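Local coordinates for protein TetR family transcriptional regulator (PDB 6AZH) that probably regulates transcription as a dimeric TetR-type factor, binding DNA through a helix-turn-helix domain and possibly controlling genes of fatty acid metabolism, at residues W109-T113 with R114-L118; T182-L186 with D187-I191; F56-S59 with K60-I64. All coordinates share one frame; numbering follows the deposited sequence.

Interaction 1 (W109-T113 with R114-L118)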
# COMPACT_ATOMS: atom_id res chain seq x y z
N TRP A 109 -1.24 -8.73 -2.06
CA TRP A 109 -2.69 -8.63 -1.97
C TRP A 109 -3.46 -9.84 -2.48
O TRP A 109 -4.69 -9.86 -2.34
CB TRP A 109 -3.16 -7.37 -2.73
CG TRP A 109 -2.36 -6.18 -2.31
CD1 TRP A 109 -1.25 -5.65 -2.93
CD2 TRP A 109 -2.55 -5.41 -1.12
NE1 TRP A 109 -0.78 -4.57 -2.21
CE2 TRP A 109 -1.56 -4.41 -1.10
CE3 TRP A 109 -3.51 -5.44 -0.09
CZ2 TRP A 109 -1.48 -3.46 -0.08
CZ3 TRP A 109 -3.41 -4.50 0.93
CH2 TRP A 109 -2.41 -3.52 0.92
N GLY A 110 -2.79 -10.84 -3.04
CA GLY A 110 -3.45 -11.98 -3.63
C GLY A 110 -3.36 -13.21 -2.74
O GLY A 110 -2.93 -13.15 -1.59
N LYS A 111 -3.77 -14.35 -3.30
CA LYS A 111 -3.93 -15.56 -2.52
C LYS A 111 -3.02 -16.71 -2.96
O LYS A 111 -3.20 -17.83 -2.48
CB LYS A 111 -5.39 -16.01 -2.56
CG LYS A 111 -6.26 -15.32 -1.52
CD LYS A 111 -5.62 -15.41 -0.13
CE LYS A 111 -6.07 -14.27 0.78
NZ LYS A 111 -7.55 -14.26 1.03
N GLU A 112 -2.06 -16.46 -3.84
CA GLU A 112 -1.07 -17.50 -4.13
C GLU A 112 -0.28 -17.80 -2.86
O GLU A 112 -0.08 -16.93 -2.01
CB GLU A 112 -0.12 -17.06 -5.24
CG GLU A 112 -0.78 -16.78 -6.58
CD GLU A 112 -1.38 -18.01 -7.19
OE1 GLU A 112 -2.57 -17.97 -7.56
OE2 GLU A 112 -0.66 -19.03 -7.28
N THR A 113 0.17 -19.05 -2.74
CA THR A 113 1.02 -19.43 -1.61
C THR A 113 2.23 -18.51 -1.50
O THR A 113 2.64 -18.13 -0.40
CB THR A 113 1.46 -20.89 -1.77
OG1 THR A 113 0.31 -21.74 -1.81
CG2 THR A 113 2.35 -21.32 -0.62
N ARG A 114 2.79 -18.12 -2.65
CA ARG A 114 3.89 -17.17 -2.69
C ARG A 114 3.54 -15.89 -1.94
O ARG A 114 4.40 -15.29 -1.28
CB ARG A 114 4.22 -16.87 -4.15
CG ARG A 114 5.23 -15.79 -4.43
CD ARG A 114 5.28 -15.53 -5.96
NE ARG A 114 4.07 -14.87 -6.45
CZ ARG A 114 3.11 -15.47 -7.17
NH1 ARG A 114 3.19 -16.76 -7.48
NH2 ARG A 114 2.06 -14.77 -7.58
N GLN A 115 2.29 -15.46 -2.02
CA GLN A 115 1.91 -14.19 -1.41
C GLN A 115 1.56 -14.34 0.06
O GLN A 115 1.83 -13.42 0.84
CB GLN A 115 0.76 -13.57 -2.19
CG GLN A 115 1.03 -13.52 -3.70
CD GLN A 115 -0.17 -13.07 -4.50
OE1 GLN A 115 -1.03 -13.87 -4.87
NE2 GLN A 115 -0.24 -11.77 -4.77
N ASP A 116 0.98 -15.47 0.46
CA ASP A 116 0.88 -15.78 1.89
C ASP A 116 2.25 -15.74 2.54
O ASP A 116 2.44 -15.16 3.62
CB ASP A 116 0.25 -17.15 2.10
CG ASP A 116 -1.24 -17.17 1.83
OD1 ASP A 116 -1.92 -16.18 2.15
OD2 ASP A 116 -1.73 -18.21 1.32
N GLU A 117 3.24 -16.37 1.89
CA GLU A 117 4.59 -16.44 2.43
C GLU A 117 5.22 -15.05 2.51
O GLU A 117 5.88 -14.72 3.50
CB GLU A 117 5.45 -17.38 1.58
CG GLU A 117 5.11 -18.85 1.81
CD GLU A 117 5.51 -19.76 0.65
OE1 GLU A 117 6.17 -19.29 -0.31
OE2 GLU A 117 5.16 -20.96 0.71
N LEU A 118 5.03 -14.24 1.46
CA LEU A 118 5.50 -12.86 1.49
C LEU A 118 4.89 -12.09 2.65
O LEU A 118 5.59 -11.36 3.37
CB LEU A 118 5.15 -12.17 0.17
CG LEU A 118 5.35 -10.65 0.13
CD1 LEU A 118 6.81 -10.29 0.41
CD2 LEU A 118 4.90 -10.05 -1.17
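Trp-109 comes to the Gln-115 amide through its backbone N, 4.2 Å from Gln-115 NE2, while its side chain packs on Met-105 of the second subunit. Gly-110 lies against the same amide. Its CA is 3.6 Å from Gln-115 CD, and with no side chain it leaves room for the flat group. Gln-115 NE2 donates to Gln-107 O, and OE1 is taken by Glu-112 N, so both ends of the amide are used and its rotation is fixed. Lys-111 packs on Leu-166 of the second subunit. Glu-112 is the N-cap of helix 113-138. Its N donates to Gln-115 OE1 at 3.0 Å, with the donor tilted 20° from the amide plane. This is the half of a capping box in which the third residue of the helix binds the backbone of the N-cap. Glu-112 O accepts twice, from Gln-115 N at 2.8 Å and from Asp-116 N at 3.1 Å. The CB of Glu-112 lies over one face of the Arg-114 guanidinium, and Glu-112 CG is beside it, 3.6 Å from Arg-114 NH2. The carboxylate and guanidinium planes are only 12° apart, but the charged atoms form no salt bridge. Arg-114 is instead held by Gln-107 and Glu-51, with a cation-pi contact to Tyr-24. Thr-113 O takes the next helical bond, from Glu-117 N at 2.9 Å. The methyl Thr-113 CG2 meets Glu-117 OE2 at 3.1 Å, a tight approach of a carboxylate oxygen to carbon.

Interaction 2 (T182-L186 with D187-I191)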
# COMPACT_ATOMS: atom_id res chain seq x y z
N THR A 182 6.64 12.06 11.00
CA THR A 182 6.90 11.88 12.43
C THR A 182 5.95 12.73 13.26
O THR A 182 5.33 12.24 14.21
CB THR A 182 8.37 12.22 12.75
OG1 THR A 182 9.25 11.35 12.02
CG2 THR A 182 8.64 12.07 14.25
N ILE A 183 5.79 14.00 12.89
CA ILE A 183 4.87 14.85 13.64
C ILE A 183 3.43 14.39 13.45
O ILE A 183 2.68 14.28 14.42
CB ILE A 183 5.06 16.32 13.23
CG1 ILE A 183 6.42 16.83 13.71
CG2 ILE A 183 3.96 17.18 13.84
CD1 ILE A 183 6.86 18.13 13.05
N ASN A 184 3.03 14.07 12.21
CA ASN A 184 1.66 13.63 11.98
C ASN A 184 1.33 12.41 12.84
O ASN A 184 0.27 12.35 13.47
CB ASN A 184 1.44 13.30 10.51
CG ASN A 184 1.48 14.53 9.62
OD1 ASN A 184 1.52 15.66 10.10
ND2 ASN A 184 1.49 14.30 8.31
N ILE A 185 2.24 11.44 12.91
CA ILE A 185 1.97 10.21 13.64
C ILE A 185 2.00 10.44 15.15
O ILE A 185 1.13 9.98 15.89
CB ILE A 185 2.97 9.11 13.24
CG1 ILE A 185 2.72 8.63 11.82
CG2 ILE A 185 2.87 7.94 14.21
CD1 ILE A 185 3.66 7.51 11.39
N LEU A 186 3.03 11.14 15.64
CA LEU A 186 3.17 11.29 17.09
C LEU A 186 2.18 12.32 17.65
O LEU A 186 1.52 12.06 18.66
CB LEU A 186 4.62 11.66 17.44
CG LEU A 186 5.66 10.58 17.11
CD1 LEU A 186 7.07 11.00 17.55
CD2 LEU A 186 5.28 9.28 17.76
N ASP A 187 2.08 13.48 17.01
CA ASP A 187 1.27 14.59 17.54
C ASP A 187 -0.14 14.65 16.96
O ASP A 187 -0.97 15.40 17.48
CB ASP A 187 1.96 15.93 17.26
CG ASP A 187 3.31 16.05 17.96
OD1 ASP A 187 3.36 15.80 19.17
OD2 ASP A 187 4.31 16.37 17.29
N GLY A 188 -0.44 13.89 15.92
CA GLY A 188 -1.72 14.03 15.27
C GLY A 188 -1.75 15.29 14.43
O GLY A 188 -0.75 15.99 14.29
N ILE A 189 -2.92 15.57 13.84
CA ILE A 189 -3.07 16.74 13.00
C ILE A 189 -3.91 17.84 13.63
O ILE A 189 -3.91 18.97 13.12
CB ILE A 189 -3.66 16.37 11.62
CG1 ILE A 189 -5.03 15.72 11.77
CG2 ILE A 189 -2.67 15.46 10.88
CD1 ILE A 189 -5.71 15.43 10.42
N VAL A 190 -4.60 17.56 14.73
CA VAL A 190 -5.48 18.56 15.33
C VAL A 190 -4.65 19.70 15.90
O VAL A 190 -3.55 19.50 16.45
CB VAL A 190 -6.37 17.90 16.39
CG1 VAL A 190 -6.81 18.89 17.46
CG2 VAL A 190 -7.60 17.28 15.73
N ILE A 191 -5.14 20.93 15.74
CA ILE A 191 -4.50 22.09 16.34
C ILE A 191 -4.52 21.93 17.86
O ILE A 191 -5.54 21.55 18.46
CB ILE A 191 -5.20 23.37 15.83
CG1 ILE A 191 -4.18 24.47 15.55
CG2 ILE A 191 -6.33 23.83 16.75
CD1 ILE A 191 -3.32 24.17 14.35
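The backbone of helix 174-187 reaches its end here with a bond from Asp-187 N to Ile-183 O of 2.8 Å, followed by a weak one of 3.0 Å from Gly-188 N to Asn-184 O. Gly-188 then leaves the helix with positive phi (76°), which glycine adopts without strain, and the chain becomes extended from Val-190 on. The side chains of Ile-183 and Asp-187 meet one turn apart. The methyl Ile-183 CG2 touches Asp-187 OD2 at 3.6 Å. Ile-183 CG1 sits beside the backbone N (chi1 -69°), which leaves CG2 anti to that N and turned to the aspartate. Asp-187 CB is 3.4 Å from Ile-183 O. The other carboxylate oxygen, Asp-187 OD1, forms a salt bridge with Lys-192 of the second subunit. Across the turn, Ile-189 CG2 comes no nearer than 4.3 Å to Asn-184 OD1, a loose contact. Asn-184 OD1 is taken by Arg-143 of the second subunit, whose NH2 also binds Gly-188 O. One guanidinium therefore joins a side chain of the last turn to the backbone just after it. Leu-186 packs on Ile-80 and Lys-84 of helix 79-96. Backbone bonds from Leu-186, Ile-189 and Val-190 also run to the second subunit. The arrangement is a glycine-terminated helix C-terminus set in a dimer interface, consistent with the TetR family, where C-terminal helices of two subunits pair.

Interaction 3 (F56-S59 with K60-I64)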
# COMPACT_ATOMS: atom_id res chain seq x y z
N PHE A 56 13.75 -15.87 -3.35
CA PHE A 56 15.12 -15.53 -3.00
C PHE A 56 15.31 -14.02 -2.88
O PHE A 56 15.89 -13.53 -1.90
CB PHE A 56 16.06 -16.14 -4.06
CG PHE A 56 17.40 -15.49 -4.12
CD1 PHE A 56 18.41 -15.89 -3.28
CD2 PHE A 56 17.66 -14.51 -5.06
CE1 PHE A 56 19.66 -15.30 -3.34
CE2 PHE A 56 18.91 -13.92 -5.13
CZ PHE A 56 19.89 -14.32 -4.27
N VAL A 57 14.77 -13.26 -3.85
CA VAL A 57 14.89 -11.80 -3.81
C VAL A 57 14.19 -11.24 -2.57
O VAL A 57 14.74 -10.38 -1.86
CB VAL A 57 14.33 -11.17 -5.11
CG1 VAL A 57 14.31 -9.65 -5.00
CG2 VAL A 57 15.15 -11.61 -6.35
N ILE A 58 12.97 -11.71 -2.29
CA ILE A 58 12.25 -11.23 -1.10
C ILE A 58 13.07 -11.51 0.15
O ILE A 58 13.25 -10.64 1.01
CB ILE A 58 10.86 -11.89 -0.99
CG1 ILE A 58 9.92 -11.44 -2.11
CG2 ILE A 58 10.27 -11.65 0.43
CD1 ILE A 58 9.64 -9.95 -2.15
N SER A 59 13.58 -12.75 0.28
CA SER A 59 14.28 -13.12 1.50
C SER A 59 15.56 -12.31 1.66
O SER A 59 15.81 -11.73 2.72
CB SER A 59 14.58 -14.62 1.48
OG SER A 59 15.17 -15.02 2.71
N LYS A 60 16.38 -12.24 0.61
CA LYS A 60 17.60 -11.45 0.68
C LYS A 60 17.30 -9.97 0.93
O LYS A 60 17.95 -9.33 1.77
CB LYS A 60 18.43 -11.62 -0.59
CG LYS A 60 19.56 -10.62 -0.73
CD LYS A 60 20.64 -10.86 0.34
CE LYS A 60 21.12 -12.32 0.32
NZ LYS A 60 22.04 -12.65 1.46
N GLY A 61 16.31 -9.42 0.21
CA GLY A 61 16.06 -7.99 0.29
C GLY A 61 15.52 -7.56 1.64
O GLY A 61 15.76 -6.43 2.08
N LEU A 62 14.80 -8.45 2.33
CA LEU A 62 14.27 -8.06 3.64
C LEU A 62 15.31 -8.18 4.75
O LEU A 62 15.04 -7.74 5.87
CB LEU A 62 13.05 -8.91 3.99
CG LEU A 62 11.63 -8.34 3.89
CD1 LEU A 62 11.53 -6.90 3.36
CD2 LEU A 62 10.79 -9.29 3.11
N GLU A 63 16.49 -8.77 4.46
CA GLU A 63 17.51 -8.93 5.49
C GLU A 63 17.90 -7.59 6.11
O GLU A 63 18.00 -7.48 7.34
CB GLU A 63 18.74 -9.63 4.91
CG GLU A 63 18.49 -11.08 4.57
CD GLU A 63 19.69 -11.77 3.94
OE1 GLU A 63 20.72 -11.11 3.74
OE2 GLU A 63 19.58 -12.98 3.62
N ILE A 64 18.15 -6.58 5.28
CA ILE A 64 18.58 -5.29 5.81
C ILE A 64 17.45 -4.64 6.61
O ILE A 64 17.71 -3.91 7.57
CB ILE A 64 19.09 -4.38 4.67
CG1 ILE A 64 19.72 -3.08 5.21
CG2 ILE A 64 17.98 -4.04 3.69
CD1 ILE A 64 21.00 -3.29 5.98
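Gly-61 N donates to Val-57 O at 2.8 Å, the shortest of the three backbone bonds that join 56-59 to 60-64 along helix 50-74. Lys-60 N meets Phe-56 O almost head-on at 2.9 Å, with an N-H...O angle of 173°. Leu-62 N reaches Ile-58 O at 3.0 Å. The next bond changes step: Glu-63 N binds Lys-60 O, three residues back rather than four. Glu-63 CG comes to 3.3 Å from Ser-59 O.

On the apolar side, Ile-58 and Leu-62 lie alongside one another and point the same way. The branch methyl Ile-58 CG2 touches Leu-62 CD2 at 3.6 Å. Leu-62 CD2 is also 3.5 Å from Ile-58 O, so this methyl rests on both the side chain and the backbone of the turn before. The leucine holds an unusual, nearly eclipsed chi2 of 2°, so the placing of its methyls is less certain. Phe-100 and Lys-121 pack on it, and Val-104 packs on Ile-58. Val-57 is buried against Phe-12, Ala-15 and Ile-16 of helix 6-26.

On the polar side, bends at chi2 and chi3 bring the amine of Lys-60 round to the carboxylate of Glu-63. Lys-60 NZ bonds Glu-63 OE1 at 3.1 Å on the syn side, 23° out of the carboxylate plane, with a weak second bond to OE2. In TetR proteins this long helix joins the DNA-binding domain to the C-terminal domain. The chemistry is split: hydrocarbon groups bind the helix to both domains, while the ion pair between its own side chains would partly offset the two charges at the more exposed side.

Interactions 1 and 3 are neighbours. Leu-118 CD1 packs on Ile-58 CG2 at 3.7 Å, so the start of helix 113-138 rests on helix 50-74. Their centres are about 16 Å apart. Interaction 2 stands apart at the C-terminal end, its centre about 34 Å from that of interaction 1 and 32 Å from that of interaction 3. All three mix buried and exposed residues. Interaction 3 runs mid-helix, untouched by the second subunit. Interaction 1 is the start of one helix, capped by a side-chain amide, and interaction 2 the end of another, released at a glycine. Both reach the second subunit, interaction 1 by packing of Trp-109 and Lys-111, interaction 2 through charges and backbone bonds as well.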